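Local structure of replication protein (Sphinx1.76-related DNA, 6H24) at residues N8-A13 with P115-L120; A18-R23 with S50-Q55; Q22-L27 with Q65-A70; K37-N40 with P44-V47; S98-M103 with V109-A114. The protein probably takes part in plasmid DNA replication as a Rep-type initiator, of which this chain is the N-terminal winged-helix (WH1) domain. One frame throughout, in Å; residues are numbered along the deposited sequence.

Interaction 1 of 5, residues N8-A13 with P115-L120; sequences NALMNA and PAVVPL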
# COMPACT_ATOMS: atom_id res chain seq x y z
N ASN A 8 10.49 13.37 -9.56
CA ASN A 8 9.67 14.33 -10.29
C ASN A 8 8.20 13.99 -10.19
O ASN A 8 7.35 14.86 -9.95
CB ASN A 8 10.09 14.38 -11.76
CG ASN A 8 11.41 15.08 -11.97
OD1 ASN A 8 11.90 15.79 -11.09
ND2 ASN A 8 11.98 14.91 -13.15
N ALA A 9 7.86 12.72 -10.41
CA ALA A 9 6.45 12.31 -10.38
C ALA A 9 5.86 12.53 -8.99
O ALA A 9 4.73 13.00 -8.86
CB ALA A 9 6.31 10.85 -10.81
N LEU A 10 6.61 12.17 -7.95
CA LEU A 10 6.10 12.32 -6.59
C LEU A 10 5.95 13.79 -6.22
O LEU A 10 4.95 14.18 -5.59
CB LEU A 10 7.03 11.61 -5.60
CG LEU A 10 6.54 11.62 -4.15
CD1 LEU A 10 5.23 10.84 -4.06
CD2 LEU A 10 7.57 11.03 -3.21
N MET A 11 6.92 14.63 -6.59
CA MET A 11 6.83 16.05 -6.25
C MET A 11 5.66 16.71 -6.97
O MET A 11 4.94 17.53 -6.38
CB MET A 11 8.14 16.76 -6.61
CG MET A 11 9.36 16.32 -5.80
SD MET A 11 9.14 16.37 -4.01
CE MET A 11 9.14 14.62 -3.63
N ASN A 12 5.43 16.36 -8.24
CA ASN A 12 4.28 16.91 -8.94
C ASN A 12 2.99 16.45 -8.29
O ASN A 12 2.03 17.23 -8.16
CB ASN A 12 4.33 16.51 -10.42
CG ASN A 12 5.19 17.44 -11.25
OD1 ASN A 12 4.96 18.65 -11.29
ND2 ASN A 12 6.19 16.88 -11.92
N ALA A 13 2.93 15.18 -7.88
CA ALA A 13 1.75 14.68 -7.19
C ALA A 13 1.57 15.34 -5.82
O ALA A 13 0.44 15.49 -5.34
CB ALA A 13 1.84 13.16 -7.05
N PRO A 115 6.42 1.44 -0.31
CA PRO A 115 7.87 1.31 -0.52
C PRO A 115 8.45 2.27 -1.55
O PRO A 115 9.62 2.65 -1.42
CB PRO A 115 8.05 -0.15 -0.95
CG PRO A 115 6.68 -0.64 -1.35
CD PRO A 115 5.69 0.19 -0.57
N ALA A 116 7.69 2.70 -2.54
CA ALA A 116 8.23 3.65 -3.51
C ALA A 116 8.51 5.01 -2.89
O ALA A 116 9.39 5.75 -3.37
CB ALA A 116 7.27 3.81 -4.69
N VAL A 117 7.76 5.36 -1.85
CA VAL A 117 7.88 6.67 -1.22
C VAL A 117 9.00 6.71 -0.18
O VAL A 117 9.64 7.75 -0.00
CB VAL A 117 6.52 7.04 -0.60
CG1 VAL A 117 6.62 8.32 0.20
CG2 VAL A 117 5.47 7.18 -1.71
N VAL A 118 9.25 5.58 0.48
CA VAL A 118 10.22 5.54 1.58
C VAL A 118 11.54 6.22 1.21
O VAL A 118 12.05 7.01 2.02
CB VAL A 118 10.41 4.10 2.06
CG1 VAL A 118 11.59 4.00 2.99
CG2 VAL A 118 9.15 3.57 2.75
N PRO A 119 12.16 5.95 0.06
CA PRO A 119 13.48 6.56 -0.23
C PRO A 119 13.41 8.05 -0.50
O PRO A 119 14.46 8.71 -0.49
CB PRO A 119 13.97 5.81 -1.47
CG PRO A 119 12.78 5.13 -2.05
CD PRO A 119 11.77 4.95 -0.96
N LEU A 120 12.22 8.60 -0.72
CA LEU A 120 12.04 10.02 -0.98
C LEU A 120 11.46 10.77 0.21
O LEU A 120 11.02 11.91 0.05
CB LEU A 120 11.14 10.20 -2.21
CG LEU A 120 11.80 9.80 -3.53
CD1 LEU A 120 10.76 9.63 -4.64
CD2 LEU A 120 12.85 10.82 -3.94
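Leu10, on the N-terminal helix of the winged-helix (WH1) domain, meets Val117 and Leu120 of the turn that leads from strand 108-113 into helix 121-128. The contact is apolar throughout, and the two methyl branches of Leu10 divide the work. CD2 lies against Leu120, 3.8 Å from both CB and CD1 of that residue, while CD1 faces Val117 more loosely, 4.4 Å from its CG2. The leucine side chains run past each other in opposite senses, so they overlap alongside rather than end to end. Leu10 reaches across because its CG stands opposite the backbone N (chi1 -176°), which carries both methyls off the helix surface. Phe79 of strand 78-85 touches both Leu10 and Val117, and Trp96 also packs on Leu10, so this buried cluster joins the first helix to a beta hairpin as well as to the turn.

Hydrogen bonding keeps each side in shape without crossing between them. Asn12 N and Ala13 N bond to Asn8 O and Ala9 O along the helix. On the other side, Leu120 sits at the N-cap position of helix 121-128, and the turn before it is closed by Leu120 N donating to Val117 O at 2.8 Å.

Interaction 2 of 5, residues A18-R23 with S50-Q55; sequences ALVEQR and SSYINQ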
# COMPACT_ATOMS: atom_id res chain seq x y z
N ALA A 18 -3.70 18.16 0.46
CA ALA A 18 -4.10 19.26 1.33
C ALA A 18 -3.02 19.54 2.38
O ALA A 18 -2.16 18.70 2.67
CB ALA A 18 -5.43 18.95 2.01
N LEU A 19 -3.07 20.75 2.94
CA LEU A 19 -2.09 21.13 3.96
C LEU A 19 -2.08 20.13 5.11
O LEU A 19 -1.01 19.77 5.60
CB LEU A 19 -2.40 22.54 4.48
CG LEU A 19 -1.48 23.10 5.57
CD1 LEU A 19 -0.04 23.18 5.10
CD2 LEU A 19 -1.98 24.46 6.03
N VAL A 20 -3.25 19.67 5.54
CA VAL A 20 -3.28 18.76 6.69
C VAL A 20 -2.59 17.45 6.34
O VAL A 20 -1.97 16.81 7.21
CB VAL A 20 -4.72 18.52 7.18
CG1 VAL A 20 -5.56 17.86 6.09
CG2 VAL A 20 -4.69 17.70 8.46
N GLU A 21 -2.67 17.02 5.08
CA GLU A 21 -1.99 15.79 4.67
C GLU A 21 -0.48 16.00 4.64
O GLU A 21 0.27 15.10 5.02
CB GLU A 21 -2.49 15.36 3.30
CG GLU A 21 -3.94 14.92 3.23
CD GLU A 21 -4.36 14.70 1.79
OE1 GLU A 21 -5.00 15.61 1.22
OE2 GLU A 21 -4.01 13.64 1.23
N GLN A 22 -0.04 17.16 4.18
CA GLN A 22 1.38 17.50 4.24
C GLN A 22 1.88 17.50 5.67
O GLN A 22 2.97 16.98 5.96
CB GLN A 22 1.62 18.86 3.59
CG GLN A 22 1.24 18.91 2.13
CD GLN A 22 1.58 20.24 1.49
OE1 GLN A 22 2.17 21.12 2.12
NE2 GLN A 22 1.20 20.39 0.23
N ARG A 23 1.09 18.06 6.59
CA ARG A 23 1.50 18.11 7.98
C ARG A 23 1.45 16.74 8.63
O ARG A 23 2.29 16.42 9.48
CB ARG A 23 0.63 19.12 8.73
CG ARG A 23 0.96 20.55 8.34
CD ARG A 23 0.00 21.53 8.96
NE ARG A 23 0.44 22.91 8.79
CZ ARG A 23 -0.30 23.96 9.12
NH1 ARG A 23 -1.52 23.78 9.61
NH2 ARG A 23 0.17 25.19 8.94
N SER A 50 -1.50 15.69 19.87
CA SER A 50 -0.77 16.62 20.73
C SER A 50 0.44 17.20 20.00
O SER A 50 0.76 18.38 20.17
CB SER A 50 -0.33 15.91 22.01
OG SER A 50 0.40 14.73 21.72
N SER A 51 1.11 16.39 19.18
CA SER A 51 2.24 16.90 18.41
C SER A 51 1.77 17.87 17.33
O SER A 51 2.41 18.89 17.08
CB SER A 51 3.02 15.74 17.78
OG SER A 51 3.45 14.82 18.75
N TYR A 52 0.64 17.56 16.68
CA TYR A 52 0.06 18.48 15.70
C TYR A 52 -0.21 19.82 16.35
O TYR A 52 0.15 20.87 15.81
CB TYR A 52 -1.20 17.82 15.11
CG TYR A 52 -1.93 18.56 14.00
CD1 TYR A 52 -1.26 19.33 13.07
CD2 TYR A 52 -3.30 18.39 13.84
CE1 TYR A 52 -1.94 19.98 12.04
CE2 TYR A 52 -3.99 19.02 12.81
CZ TYR A 52 -3.30 19.81 11.92
OH TYR A 52 -4.01 20.43 10.90
N ILE A 53 -0.79 19.79 17.55
CA ILE A 53 -1.04 21.01 18.32
C ILE A 53 0.28 21.71 18.63
O ILE A 53 0.41 22.93 18.43
CB ILE A 53 -1.81 20.66 19.60
CG1 ILE A 53 -3.23 20.21 19.25
CG2 ILE A 53 -1.84 21.85 20.55
CD1 ILE A 53 -3.91 19.46 20.37
N ASN A 54 1.28 20.96 19.11
CA ASN A 54 2.53 21.58 19.53
C ASN A 54 3.33 22.12 18.35
O ASN A 54 4.03 23.13 18.48
CB ASN A 54 3.40 20.59 20.31
CG ASN A 54 2.88 20.32 21.71
OD1 ASN A 54 2.10 21.10 22.26
ND2 ASN A 54 3.31 19.21 22.29
N GLN A 55 3.24 21.46 17.19
CA GLN A 55 4.06 21.87 16.06
C GLN A 55 3.43 23.01 15.27
O GLN A 55 4.14 23.88 14.77
CB GLN A 55 4.32 20.67 15.15
CG GLN A 55 5.42 19.73 15.63
CD GLN A 55 6.81 20.26 15.34
OE1 GLN A 55 7.02 21.01 14.38
NE2 GLN A 55 7.78 19.87 16.16
O HOH W 1 -3.26 21.96 8.78
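Two helices of the winged-helix domain, 19-34 and 49-56, approach each other here through the ring of Tyr52, which spans the space between them and meets Val20 and Arg23. The ring starts with CG opposite the backbone N (chi1 -176°), a setting that swings its hydroxyl end over to the other helix. Arg23 comes to the ring edge with its aliphatic part: CD lies near the ring plane, 4.0 Å from Tyr52 CE1. The guanidinium plane is turned 62° from the ring, so the two flat groups do not stack. Val20 crosses the tyrosine at about a right angle, its CG2 3.7 Å from Tyr52 OH. A water in the ring plane links the polar ends, 2.7 Å from Tyr52 OH and bound more weakly by Arg23 NH1, which donates to it. Leu19 CD2 covers one guanidinium face from within the same helix, 3.5 Å above its centre. At the start of that helix, Ala18 N bonds to Glu21 OE1 at 3.0 Å, and the other carboxylate oxygen of Glu21 forms a salt bridge with Arg77. Helix 60-75 adds Ala63 and Leu67 on Tyr52 and Ala70 on Val20, so the tyrosine lies where three helices converge.

Interaction 3 of 5, residues Q22-L27 with Q65-A70; sequences QRLILL and QALKDA
Leu24 projects from helix 22-27 toward helix 65-70 and splits its two methyls between two residues one turn apart. CD1 faces Leu67, 4.2 Å from its CD2, whereas CD2 turns to Ala70, where it lies 4.1 Å from the backbone carbon C and 4.3 Å from CB. This fork depends on the first torsion: with CG opposite the backbone N (chi1 170°), the isobutyl group extends off its own helix and its branches straddle the facing surface. Leu67 answers differently. Its CB does not aim straight at the partner helix, but the CD2 branch at the end of the side chain comes nearer. That single methyl serves two leucines, since Leu27 CD1 also comes to 4.3 Å from it, so Leu67 CD2 is shared by residues one turn apart on the other helix.

The helices belong to the helical part of the winged-helix domain, and these segments cross nearly perpendicular, at -97°, with their axes 10.0 Å apart at closest approach. Such a crossing confines the touching residues to a small patch, with Leu24 and Leu67 nearest in backbone position. All four touching residues are buried and the contact has no hydrogen bond across it.

Val47 of strand 45-48 packs on Leu24, Leu27 and Leu67 together, so the sheet closes over the crossing. From helix 49-56, Tyr52 reaches both Leu27 and Leu67. On the side of helix 65-70 that faces away from Leu24, Lys68 turns to Asp104 in a salt bridge and to the ring of Tyr102 in a cation-pi contact.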
# COMPACT_ATOMS: atom_id res chain seq x y z
N GLN A 22 -0.04 17.16 4.18
CA GLN A 22 1.38 17.50 4.24
C GLN A 22 1.88 17.50 5.67
O GLN A 22 2.97 16.98 5.96
CB GLN A 22 1.62 18.86 3.59
CG GLN A 22 1.24 18.91 2.13
CD GLN A 22 1.58 20.24 1.49
OE1 GLN A 22 2.17 21.12 2.12
NE2 GLN A 22 1.20 20.39 0.23
N ARG A 23 1.09 18.06 6.59
CA ARG A 23 1.50 18.11 7.98
C ARG A 23 1.45 16.74 8.63
O ARG A 23 2.29 16.42 9.48
CB ARG A 23 0.63 19.12 8.73
CG ARG A 23 0.96 20.55 8.34
CD ARG A 23 0.00 21.53 8.96
NE ARG A 23 0.44 22.91 8.79
CZ ARG A 23 -0.30 23.96 9.12
NH1 ARG A 23 -1.52 23.78 9.61
NH2 ARG A 23 0.17 25.19 8.94
N LEU A 24 0.48 15.91 8.26
CA LEU A 24 0.47 14.53 8.74
C LEU A 24 1.80 13.85 8.41
O LEU A 24 2.40 13.18 9.26
CB LEU A 24 -0.70 13.77 8.11
CG LEU A 24 -0.72 12.25 8.31
CD1 LEU A 24 -0.94 11.89 9.76
CD2 LEU A 24 -1.82 11.65 7.45
N ILE A 25 2.26 13.99 7.17
CA ILE A 25 3.51 13.37 6.75
C ILE A 25 4.69 13.97 7.52
O ILE A 25 5.56 13.24 8.02
CB ILE A 25 3.69 13.50 5.23
CG1 ILE A 25 2.69 12.59 4.51
CG2 ILE A 25 5.12 13.15 4.81
CD1 ILE A 25 2.61 12.84 3.02
N LEU A 26 4.75 15.30 7.61
CA LEU A 26 5.84 15.95 8.33
C LEU A 26 5.87 15.48 9.78
O LEU A 26 6.94 15.22 10.34
CB LEU A 26 5.70 17.47 8.26
N LEU A 27 4.70 15.38 10.42
CA LEU A 27 4.65 14.98 11.82
C LEU A 27 5.12 13.54 11.99
O LEU A 27 5.79 13.22 12.98
CB LEU A 27 3.23 15.14 12.36
CG LEU A 27 2.73 16.58 12.51
CD1 LEU A 27 1.22 16.55 12.72
CD2 LEU A 27 3.43 17.29 13.66
N GLN A 65 -9.53 15.00 14.73
CA GLN A 65 -10.40 14.69 13.60
C GLN A 65 -9.74 15.09 12.28
O GLN A 65 -9.87 14.38 11.28
CB GLN A 65 -11.75 15.39 13.76
CG GLN A 65 -12.79 14.92 12.75
CD GLN A 65 -13.18 13.46 12.96
OE1 GLN A 65 -13.52 13.05 14.07
NE2 GLN A 65 -13.13 12.67 11.89
N ALA A 66 -9.05 16.23 12.27
CA ALA A 66 -8.35 16.66 11.06
C ALA A 66 -7.32 15.63 10.63
O ALA A 66 -7.22 15.30 9.44
CB ALA A 66 -7.67 18.01 11.31
N LEU A 67 -6.55 15.10 11.58
CA LEU A 67 -5.59 14.05 11.26
C LEU A 67 -6.27 12.78 10.79
O LEU A 67 -5.84 12.16 9.81
CB LEU A 67 -4.74 13.76 12.49
CG LEU A 67 -3.73 14.80 12.94
CD1 LEU A 67 -3.10 14.27 14.21
CD2 LEU A 67 -2.70 15.08 11.87
N LYS A 68 -7.35 12.38 11.47
CA LYS A 68 -8.09 11.19 11.07
C LYS A 68 -8.59 11.32 9.64
O LYS A 68 -8.45 10.39 8.84
CB LYS A 68 -9.25 11.01 12.05
CG LYS A 68 -9.99 9.70 11.97
CD LYS A 68 -10.81 9.54 13.24
CE LYS A 68 -11.90 8.51 13.06
NZ LYS A 68 -12.81 8.44 14.24
N ASP A 69 -9.16 12.48 9.30
CA ASP A 69 -9.64 12.71 7.94
C ASP A 69 -8.50 12.81 6.94
O ASP A 69 -8.65 12.37 5.79
CB ASP A 69 -10.51 13.97 7.91
CG ASP A 69 -11.85 13.78 8.59
OD1 ASP A 69 -12.41 14.77 9.09
OD2 ASP A 69 -12.32 12.62 8.65
N ALA A 70 -7.37 13.40 7.34
CA ALA A 70 -6.22 13.49 6.43
C ALA A 70 -5.67 12.10 6.09
O ALA A 70 -5.24 11.86 4.95
CB ALA A 70 -5.12 14.34 7.07

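Interaction 4 of 5, residues K37-N40 with P44-V47; sequences KGIN and PLTV
Leu45 meets Gly38 and Ile39 where the chain, after helix 19-34, loops back to begin the first strand of the winged-helix domain's three-stranded sheet. Just before it comes Pro44, whose CB points away from the loop. Leu45 itself points at the loop and uses both methyls. CD1 sits at the fork of Ile39, 4.0 Å from both CG1 and CG2, and the two side chains cross at about a right angle. CD2 turns to the backbone instead, 3.8 Å from Gly38 O. The CG of Leu45 lies opposite its carbonyl carbon (chi1 -61°), and from there the two branches diverge to these separate partners. Farther along, Val47 packs on Leu27 of helix 19-34, while Phe113 of the neighbouring strand touches both Ile39 and Leu45, extending the apolar cluster into the sheet.

At the end of 37-40, Asn40 OD1 accepts hydrogen bonds from the backbone N atoms of Asn42 and Asp43 in the linking turn. With no hydrogen bond joining 37-40 to 44-47, the loop is held against the strand by apolar contact, while the strand takes its backbone pairing from the side of Ile111 and Val109.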
# COMPACT_ATOMS: atom_id res chain seq x y z
N LYS A 37 12.77 5.88 15.89
CA LYS A 37 12.22 4.93 14.94
C LYS A 37 12.62 5.32 13.52
O LYS A 37 12.54 6.49 13.15
CB LYS A 37 10.69 4.86 15.04
N GLY A 38 13.04 4.33 12.74
CA GLY A 38 13.30 4.56 11.34
C GLY A 38 12.03 4.49 10.52
O GLY A 38 10.96 4.10 10.99
N ILE A 39 12.16 4.89 9.25
CA ILE A 39 11.03 4.90 8.32
C ILE A 39 11.28 3.85 7.25
O ILE A 39 12.30 3.90 6.54
CB ILE A 39 10.82 6.29 7.72
CG1 ILE A 39 10.51 7.28 8.86
CG2 ILE A 39 9.67 6.28 6.71
CD1 ILE A 39 10.25 8.68 8.41
N ASN A 40 10.36 2.90 7.14
CA ASN A 40 10.48 1.81 6.18
C ASN A 40 9.07 1.38 5.78
O ASN A 40 8.07 1.91 6.25
CB ASN A 40 11.29 0.65 6.78
CG ASN A 40 10.67 0.10 8.05
OD1 ASN A 40 9.57 -0.45 8.02
ND2 ASN A 40 11.37 0.23 9.17
N PRO A 44 4.63 0.66 11.35
CA PRO A 44 3.77 1.84 11.48
C PRO A 44 4.46 2.98 12.20
O PRO A 44 5.24 2.79 13.14
CB PRO A 44 2.58 1.33 12.30
CG PRO A 44 2.58 -0.12 12.11
CD PRO A 44 4.02 -0.52 11.98
N LEU A 45 4.11 4.18 11.77
CA LEU A 45 4.58 5.43 12.36
C LEU A 45 3.41 6.08 13.07
O LEU A 45 2.34 6.24 12.49
CB LEU A 45 5.13 6.35 11.28
CG LEU A 45 6.31 5.80 10.50
CD1 LEU A 45 6.63 6.69 9.32
CD2 LEU A 45 7.51 5.71 11.42
N THR A 46 3.61 6.44 14.33
CA THR A 46 2.56 7.07 15.13
C THR A 46 2.63 8.59 14.99
O THR A 46 3.71 9.18 14.91
CB THR A 46 2.69 6.67 16.60
OG1 THR A 46 2.53 5.25 16.72
CG2 THR A 46 1.65 7.37 17.46
N VAL A 47 1.45 9.21 14.93
CA VAL A 47 1.30 10.67 14.99
C VAL A 47 0.29 11.00 16.08
O VAL A 47 -0.82 10.46 16.09
CB VAL A 47 0.85 11.27 13.65
CG1 VAL A 47 0.60 12.77 13.80
CG2 VAL A 47 1.88 11.01 12.57

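Interaction 5 of 5, residues S98-M103 with V109-A114; sequences SQIGYM and VEIIFA
Ser98 and Ile112 begin the pairing of an antiparallel beta hairpin, strands 97-103 and 108-113, which probably takes the place of the wing hairpin of the winged-helix fold. Among the backbone bonds, Ser98 N donates to Ile112 O at 2.9 Å and Ile112 N to Gln99 O at 3.0 Å. Farther on, Glu110 N donates to Gly101 O at 2.8 Å, and the return bond from Gly101 N is weak.

The apolar contacts divide between the faces. Ile100 CG2 meets Ile111 CG2 at 4.1 Å on the face that also carries Tyr102 and Val109 and is covered by helices 19-34 and 60-75. On the other face Ile112 CD1 lies against the amide end of Gln99, 3.6 Å from NE2, while its CB and CG2 border Ser98 OG. A glycine in place of Ile112 would probably open a gap beside Gln99, leaving its amide without the methyl that packs on it and less restrained in rotation.

Of the polar groups, Gln99 OE1 and Glu110 OE1 share a water, 2.9 Å from the former. Glu110 OE2 forms a salt bridge with Arg85 of the second subunit. The hairpin thus combines a buried apolar face with a more polar one, while the backbone of 99-102 continues the sheet into an antiparallel strand of that subunit.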
# COMPACT_ATOMS: atom_id res chain seq x y z
N SER A 98 0.45 2.48 2.49
CA SER A 98 -0.17 1.17 2.34
C SER A 98 -1.20 0.87 3.41
O SER A 98 -2.02 -0.05 3.23
CB SER A 98 0.91 0.08 2.39
OG SER A 98 1.65 0.17 3.59
N GLN A 99 -1.19 1.62 4.51
CA GLN A 99 -1.97 1.29 5.70
C GLN A 99 -2.14 2.55 6.52
O GLN A 99 -1.19 3.34 6.64
CB GLN A 99 -1.27 0.22 6.54
CG GLN A 99 -2.04 -0.31 7.75
CD GLN A 99 -1.23 -1.30 8.57
OE1 GLN A 99 -1.03 -1.12 9.78
NE2 GLN A 99 -0.74 -2.34 7.91
N ILE A 100 -3.33 2.72 7.10
CA ILE A 100 -3.60 3.80 8.04
C ILE A 100 -4.35 3.23 9.23
O ILE A 100 -4.93 2.14 9.17
CB ILE A 100 -4.42 4.94 7.40
CG1 ILE A 100 -5.75 4.40 6.85
CG2 ILE A 100 -3.60 5.61 6.30
CD1 ILE A 100 -6.69 5.46 6.33
N GLY A 101 -4.36 3.98 10.32
CA GLY A 101 -5.09 3.57 11.50
C GLY A 101 -5.35 4.75 12.40
O GLY A 101 -4.62 5.74 12.38
N TYR A 102 -6.39 4.63 13.21
CA TYR A 102 -6.69 5.68 14.18
C TYR A 102 -7.16 5.07 15.49
O TYR A 102 -7.86 4.05 15.51
CB TYR A 102 -7.75 6.65 13.64
CG TYR A 102 -9.08 6.01 13.37
CD1 TYR A 102 -10.00 5.83 14.38
CD2 TYR A 102 -9.42 5.61 12.09
CE1 TYR A 102 -11.24 5.24 14.14
CE2 TYR A 102 -10.65 5.03 11.83
CZ TYR A 102 -11.55 4.85 12.86
OH TYR A 102 -12.77 4.27 12.60
N MET A 103 -6.80 5.75 16.58
CA MET A 103 -7.20 5.39 17.93
C MET A 103 -7.93 6.58 18.56
O MET A 103 -7.29 7.54 19.00
CB MET A 103 -6.00 5.00 18.77
CG MET A 103 -5.25 3.80 18.26
SD MET A 103 -3.79 3.46 19.25
CE MET A 103 -4.56 3.04 20.81
N VAL A 109 -2.97 8.64 15.37
CA VAL A 109 -3.13 7.93 14.11
C VAL A 109 -1.82 7.20 13.80
O VAL A 109 -0.79 7.42 14.44
CB VAL A 109 -3.52 8.87 12.95
CG1 VAL A 109 -4.86 9.57 13.25
CG2 VAL A 109 -2.43 9.89 12.71
N GLU A 110 -1.89 6.30 12.83
CA GLU A 110 -0.76 5.48 12.43
C GLU A 110 -0.75 5.37 10.91
O GLU A 110 -1.81 5.20 10.30
CB GLU A 110 -0.84 4.06 13.00
CG GLU A 110 -0.40 3.89 14.42
CD GLU A 110 -0.30 2.42 14.78
OE1 GLU A 110 -0.49 1.57 13.88
OE2 GLU A 110 -0.06 2.11 15.96
N ILE A 111 0.43 5.41 10.30
CA ILE A 111 0.53 5.23 8.86
C ILE A 111 1.75 4.38 8.55
O ILE A 111 2.72 4.34 9.32
CB ILE A 111 0.62 6.56 8.07
CG1 ILE A 111 1.90 7.34 8.40
CG2 ILE A 111 -0.60 7.44 8.37
CD1 ILE A 111 2.10 8.56 7.51
N ILE A 112 1.70 3.67 7.43
CA ILE A 112 2.88 3.05 6.84
C ILE A 112 3.06 3.59 5.43
O ILE A 112 2.14 3.52 4.62
CB ILE A 112 2.79 1.51 6.80
CG1 ILE A 112 2.43 0.94 8.17
CG2 ILE A 112 4.13 0.94 6.33
CD1 ILE A 112 2.35 -0.59 8.19
N PHE A 113 4.25 4.12 5.14
CA PHE A 113 4.52 4.59 3.79
C PHE A 113 4.71 3.43 2.83
O PHE A 113 5.27 2.39 3.18
CB PHE A 113 5.76 5.48 3.78
CG PHE A 113 5.53 6.83 4.39
CD1 PHE A 113 4.78 7.78 3.72
CD2 PHE A 113 6.05 7.14 5.63
CE1 PHE A 113 4.56 9.02 4.28
CE2 PHE A 113 5.83 8.38 6.20
CZ PHE A 113 5.09 9.33 5.52
N ALA A 114 4.24 3.62 1.60
CA ALA A 114 4.46 2.66 0.54
C ALA A 114 5.94 2.59 0.18
O ALA A 114 6.67 3.58 0.33
CB ALA A 114 3.65 3.03 -0.69
O HOH W 2 4.25 -0.23 2.85
O HOH W 3 -1.97 1.39 10.95

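In the fold
From the N terminus, helix 2-14 enters interaction 1, whose partner lies over a hundred residues on; the loop it closes encloses the other four contacts. Helix 19-34 then supplies interactions 2 and 3, which share Gln22 and Arg23, have centres about 5 Å apart and join that helix to helices 49-56 and 60-75. Both of their loops contain interaction 4, the short return into strand 45-48. Interaction 5 follows in series as the hairpin of strands 97-103 and 108-113. Strand 45-48 pairs with strand 108-113, linking interactions 4 and 5, and Leu24 packs on Val109 between interactions 3 and 5. Val118 brings interaction 1 against both Ile39 and Phe113.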